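Local atomic coordinates of protein design 2L4HC2_11 (Synthetic construct, PDB entry 5J2L), a protein that was designed from scratch as a helical hairpin that pairs with a second copy, using buried hydrogen-bond networks to give the assembly its specificity. Residues D24-I28 with R59-Q63; E17-Q21 with K66-I70. All coordinates share one frame; numbering follows the deposited sequence.

Contact 1 of 2, residues D24-I28 with R59-Q63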
loop_
_atom_site.group_PDB
_atom_site.type_symbol
_atom_site.label_atom_id
_atom_site.label_comp_id
_atom_site.label_asym_id
_atom_site.label_seq_id
_atom_site.Cartn_x
_atom_site.Cartn_y
_atom_site.Cartn_z
ATOM N N ASP A 24 -9.171 2.903 -4.295
ATOM C CA ASP A 24 -7.873 2.462 -4.786
ATOM C C ASP A 24 -7.398 1.228 -4.002
ATOM O O ASP A 24 -6.859 0.285 -4.593
ATOM C CB ASP A 24 -6.845 3.612 -4.732
ATOM C CG ASP A 24 -7.120 4.725 -5.783
ATOM O OD1 ASP A 24 -7.861 4.469 -6.701
ATOM O OD2 ASP A 24 -6.593 5.812 -5.656
ATOM N N THR A 25 -7.616 1.230 -2.682
ATOM C CA THR A 25 -7.243 0.084 -1.842
ATOM C C THR A 25 -7.965 -1.169 -2.295
ATOM O O THR A 25 -7.365 -2.241 -2.358
ATOM C CB THR A 25 -7.528 0.320 -0.348
ATOM O OG1 THR A 25 -6.738 1.408 0.143
ATOM C CG2 THR A 25 -7.199 -0.933 0.452
ATOM N N GLU A 26 -9.259 -1.035 -2.607
ATOM C CA GLU A 26 -10.032 -2.193 -3.041
ATOM C C GLU A 26 -9.483 -2.729 -4.364
ATOM O O GLU A 26 -9.459 -3.938 -4.581
ATOM C CB GLU A 26 -11.531 -1.865 -3.156
ATOM C CG GLU A 26 -12.400 -3.061 -3.541
ATOM C CD GLU A 26 -12.393 -4.171 -2.515
ATOM O OE1 GLU A 26 -12.184 -3.898 -1.352
ATOM O OE2 GLU A 26 -12.590 -5.300 -2.907
ATOM N N GLU A 27 -9.049 -1.833 -5.240
ATOM C CA GLU A 27 -8.485 -2.260 -6.506
ATOM C C GLU A 27 -7.180 -3.016 -6.282
ATOM O O GLU A 27 -6.958 -4.053 -6.895
ATOM C CB GLU A 27 -8.251 -1.074 -7.431
ATOM C CG GLU A 27 -9.518 -0.406 -7.925
ATOM C CD GLU A 27 -9.244 0.709 -8.892
ATOM O OE1 GLU A 27 -8.094 0.960 -9.179
ATOM O OE2 GLU A 27 -10.189 1.299 -9.360
ATOM N N ILE A 28 -6.329 -2.509 -5.394
ATOM C CA ILE A 28 -5.065 -3.168 -5.076
ATOM C C ILE A 28 -5.305 -4.561 -4.522
ATOM O O ILE A 28 -4.609 -5.506 -4.893
ATOM C CB ILE A 28 -4.213 -2.314 -4.125
ATOM C CG1 ILE A 28 -3.728 -1.069 -4.892
ATOM C CG2 ILE A 28 -3.059 -3.117 -3.524
ATOM C CD1 ILE A 28 -3.123 0.003 -4.021
ATOM N N ARG A 59 1.810 1.471 -7.012
ATOM C CA ARG A 59 0.504 1.934 -6.597
ATOM C C ARG A 59 0.432 2.145 -5.079
ATOM O O ARG A 59 -0.118 3.140 -4.612
ATOM C CB ARG A 59 -0.570 0.951 -7.076
ATOM C CG ARG A 59 -0.734 0.935 -8.591
ATOM C CD ARG A 59 -1.862 0.086 -9.057
ATOM N NE ARG A 59 -3.146 0.656 -8.689
ATOM C CZ ARG A 59 -4.342 0.103 -8.964
ATOM N NH1 ARG A 59 -4.400 -1.038 -9.618
ATOM N NH2 ARG A 59 -5.448 0.725 -8.584
ATOM N N LEU A 60 0.999 1.228 -4.306
ATOM C CA LEU A 60 0.997 1.399 -2.860
ATOM C C LEU A 60 1.795 2.627 -2.468
ATOM O O LEU A 60 1.390 3.371 -1.583
ATOM C CB LEU A 60 1.558 0.150 -2.140
ATOM C CG LEU A 60 0.663 -1.089 -2.135
ATOM C CD1 LEU A 60 1.446 -2.273 -1.568
ATOM C CD2 LEU A 60 -0.557 -0.811 -1.279
ATOM N N GLN A 61 2.923 2.836 -3.136
ATOM C CA GLN A 61 3.775 3.973 -2.847
ATOM C C GLN A 61 3.029 5.271 -3.136
ATOM O O GLN A 61 3.115 6.229 -2.369
ATOM C CB GLN A 61 5.058 3.877 -3.651
ATOM C CG GLN A 61 5.969 2.747 -3.221
ATOM C CD GLN A 61 7.194 2.634 -4.111
ATOM O OE1 GLN A 61 7.182 3.046 -5.275
ATOM N NE2 GLN A 61 8.266 2.078 -3.571
ATOM N N GLU A 62 2.285 5.290 -4.232
ATOM C CA GLU A 62 1.496 6.465 -4.566
ATOM C C GLU A 62 0.419 6.718 -3.520
ATOM O O GLU A 62 0.194 7.860 -3.114
ATOM C CB GLU A 62 0.872 6.337 -5.955
ATOM C CG GLU A 62 1.870 6.421 -7.102
ATOM C CD GLU A 62 1.234 6.324 -8.465
ATOM O OE1 GLU A 62 0.123 5.853 -8.570
ATOM O OE2 GLU A 62 1.863 6.741 -9.411
ATOM N N GLN A 63 -0.238 5.655 -3.073
ATOM C CA GLN A 63 -1.271 5.788 -2.061
ATOM C C GLN A 63 -0.702 6.371 -0.785
ATOM O O GLN A 63 -1.280 7.286 -0.196
ATOM C CB GLN A 63 -1.974 4.448 -1.800
ATOM C CG GLN A 63 -3.055 4.551 -0.749
ATOM C CD GLN A 63 -3.923 3.320 -0.656
ATOM O OE1 GLN A 63 -3.469 2.208 -0.354
ATOM N NE2 GLN A 63 -5.207 3.535 -0.929
#

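Contact 2 of 2, residues E17-Q21 with K66-I70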
loop_
_atom_site.group_PDB
_atom_site.type_symbol
_atom_site.label_atom_id
_atom_site.label_comp_id
_atom_site.label_asym_id
_atom_site.label_seq_id
_atom_site.Cartn_x
_atom_site.Cartn_y
_atom_site.Cartn_z
ATOM N N GLU A 17 -10.806 12.929 -0.973
ATOM C CA GLU A 17 -9.598 12.193 -1.319
ATOM C C GLU A 17 -9.540 10.820 -0.631
ATOM O O GLU A 17 -9.048 9.857 -1.226
ATOM C CB GLU A 17 -8.350 12.990 -1.008
ATOM C CG GLU A 17 -7.082 12.247 -1.406
ATOM C CD GLU A 17 -6.967 12.032 -2.893
ATOM O OE1 GLU A 17 -7.358 12.908 -3.629
ATOM O OE2 GLU A 17 -6.502 10.987 -3.298
ATOM N N LEU A 18 -10.017 10.742 0.614
ATOM C CA LEU A 18 -10.038 9.479 1.348
ATOM C C LEU A 18 -11.019 8.490 0.711
ATOM O O LEU A 18 -10.739 7.292 0.666
ATOM C CB LEU A 18 -10.351 9.720 2.822
ATOM C CG LEU A 18 -9.234 10.407 3.603
ATOM C CD1 LEU A 18 -9.720 10.755 4.994
ATOM C CD2 LEU A 18 -8.022 9.481 3.682
ATOM N N ASP A 19 -12.135 8.994 0.183
ATOM C CA ASP A 19 -13.100 8.152 -0.522
ATOM C C ASP A 19 -12.404 7.492 -1.704
ATOM O O ASP A 19 -12.520 6.282 -1.919
ATOM C CB ASP A 19 -14.306 8.965 -1.005
ATOM C CG ASP A 19 -15.239 9.429 0.107
ATOM O OD1 ASP A 19 -15.169 8.900 1.193
ATOM O OD2 ASP A 19 -16.022 10.314 -0.147
ATOM N N LYS A 20 -11.669 8.302 -2.462
ATOM C CA LYS A 20 -10.911 7.793 -3.593
ATOM C C LYS A 20 -9.921 6.735 -3.151
ATOM O O LYS A 20 -9.797 5.689 -3.793
ATOM C CB LYS A 20 -10.176 8.911 -4.336
ATOM C CG LYS A 20 -9.385 8.391 -5.533
ATOM C CD LYS A 20 -8.762 9.510 -6.351
ATOM C CE LYS A 20 -8.121 8.958 -7.626
ATOM N NZ LYS A 20 -6.858 8.209 -7.363
ATOM N N GLN A 21 -9.204 7.019 -2.064
ATOM C CA GLN A 21 -8.195 6.097 -1.581
ATOM C C GLN A 21 -8.817 4.780 -1.187
ATOM O O GLN A 21 -8.225 3.735 -1.446
ATOM C CB GLN A 21 -7.405 6.686 -0.414
ATOM C CG GLN A 21 -6.534 7.861 -0.806
ATOM C CD GLN A 21 -5.612 7.504 -1.961
ATOM O OE1 GLN A 21 -5.141 6.364 -2.073
ATOM N NE2 GLN A 21 -5.358 8.469 -2.837
ATOM N N LYS A 66 -0.010 10.050 -0.982
ATOM C CA LYS A 66 -1.222 10.843 -0.871
ATOM C C LYS A 66 -1.720 10.898 0.552
ATOM O O LYS A 66 -2.184 11.945 1.003
ATOM C CB LYS A 66 -2.314 10.348 -1.819
ATOM C CG LYS A 66 -2.065 10.768 -3.256
ATOM C CD LYS A 66 -2.196 12.287 -3.350
ATOM C CE LYS A 66 -1.802 12.837 -4.714
ATOM N NZ LYS A 66 -1.856 14.335 -4.727
ATOM N N LEU A 67 -1.593 9.796 1.283
ATOM C CA LEU A 67 -2.043 9.818 2.661
ATOM C C LEU A 67 -1.156 10.746 3.478
ATOM O O LEU A 67 -1.641 11.420 4.385
ATOM C CB LEU A 67 -2.058 8.407 3.266
ATOM C CG LEU A 67 -3.089 7.468 2.655
ATOM C CD1 LEU A 67 -2.991 6.100 3.324
ATOM C CD2 LEU A 67 -4.465 8.096 2.785
ATOM N N ARG A 68 0.137 10.784 3.139
ATOM C CA ARG A 68 1.080 11.651 3.823
ATOM C C ARG A 68 0.639 13.105 3.667
ATOM O O ARG A 68 0.656 13.871 4.632
ATOM C CB ARG A 68 2.492 11.414 3.304
ATOM C CG ARG A 68 3.611 12.179 3.993
ATOM C CD ARG A 68 4.952 11.748 3.483
ATOM N NE ARG A 68 5.180 10.326 3.765
ATOM C CZ ARG A 68 5.591 9.818 4.956
ATOM N NH1 ARG A 68 5.873 10.606 5.966
ATOM N NH2 ARG A 68 5.710 8.514 5.148
ATOM N N GLU A 69 0.210 13.453 2.448
ATOM C CA GLU A 69 -0.279 14.794 2.128
ATOM C C GLU A 69 -1.520 15.157 2.944
ATOM O O GLU A 69 -1.601 16.256 3.499
ATOM C CB GLU A 69 -0.576 14.913 0.623
ATOM C CG GLU A 69 0.669 14.915 -0.256
ATOM C CD GLU A 69 0.396 14.933 -1.753
ATOM O OE1 GLU A 69 -0.743 15.017 -2.155
ATOM O OE2 GLU A 69 1.349 14.854 -2.496
ATOM N N ILE A 70 -2.462 14.215 3.029
ATOM C CA ILE A 70 -3.681 14.411 3.786
ATOM C C ILE A 70 -3.338 14.653 5.230
ATOM O O ILE A 70 -3.858 15.582 5.842
ATOM C CB ILE A 70 -4.638 13.201 3.640
ATOM C CG1 ILE A 70 -5.173 13.135 2.210
ATOM C CG2 ILE A 70 -5.772 13.289 4.658
ATOM C CD1 ILE A 70 -5.879 11.841 1.884
#

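Contact 1 of 2, residues D24-I28 with R59-Q63
T25 and Q63 meet through a buried hydrogen bond: NE2 of Q63 donates to OG1 of T25 over 2.8 Å, with an N-H...O angle of 148° and the oxygen tilted somewhat out of the amide plane. The extended glutamine chain, with CG anti to the backbone N, carries the amide across to helix 7-41, where it meets the short threonine at about a right angle. At the outer margin, NH2 of R59 gives a second bond to OE1 of E27, 2.7 Å away, completing a salt bridge. This oxygen accepts through its anti lone pair and lies close to the guanidinium plane, at its edge, while the carboxylate and guanidinium planes stand 70° apart. Between the polar pairs sits I28, whose CD1 touches CD2 of L60 at 3.8 Å and reaches to 4.1 Å from CB of R59; its CG1 lies over one guanidinium face, offset toward the rim. Isoleucine suits this place because it fills the middle of the interface, whereas arginine can lay aliphatic carbons beside it and still carry its charge to the edge.

A second shell positions the network. OG1 of T25 also bonds to the backbone O of Q21, one turn earlier, and NE2 of Q63 probably also donates to OE1 of Q21, which would give the buried amide nitrogen two acceptors. D24 directs its carboxylate to K20. The two segments run antiparallel at 161°, their axes 11.0 Å apart at closest approach; they lie on helices 7-41 and 46-80, and L67 and I71 of the second subunit pack on Q63 and T25, respectively, placing this polar cluster against the dimer interface.

Contact 2 of 2, residues E17-Q21 with K66-I70
Antiparallel at 156° and 11.1 Å apart at their axes, helical segments 17-21 and 66-70 bring E17 opposite I70 and L18 opposite L67, each pair with CA atoms 8.1 Å apart. CD1 of I70 is the apolar hub, meeting CG of E17 at 3.5 Å and CD2 of L18 at 3.7 Å. L18 and L67 cross at about a right angle, with their CD2 atoms 3.9 Å apart; their branched ends suit a buried seam between helices. E17 offers its methylenes to I70, and its bend at chi2 (65°) turns the carboxylate aside, where OE2 accepts from NE2 of Q21 at 2.8 Å, in the amide plane. That same NE2 rests 3.7 Å from CB of K66, whose chain, bent at chi2, leads outward to a salt bridge with E69, while CG of Q21 lies beside CD2 of L67. With an alanine at Q21, OE2 of E17 and NE2 of Q63 would probably each lose a hydrogen-bond partner, and a gap would be likely to open beside K66 and L67. Here helices 7-41 and 46-80 face the second subunit, whose I78 packs on L18 and whose I71 packs on Q21, while R68 forms a salt bridge to D19 of that subunit.

How the contacts relate
Both contacts join helix 7-41 to helix 46-80, their centres 10 Å apart along the hairpin, with contact 1 near the middle of the chain and contact 2 farther toward the ends of the chain. Both touch the second subunit, but contact 2 is buried, whereas contact 1 is partly buried, its E27-R59 pair lying at the more exposed margin. Contact 1 bridges the helices with a hydrogen bond and a salt bridge; contact 2 has no hydrogen bond between its two segments and crosses by apolar packing. Q21 links them, its OE1 probably accepting from NE2 of Q63 at 3.1 Å, thereby extending the buried polar network toward L18, L67 and I70, as befits a design whose specificity rests on hydrogen bonds.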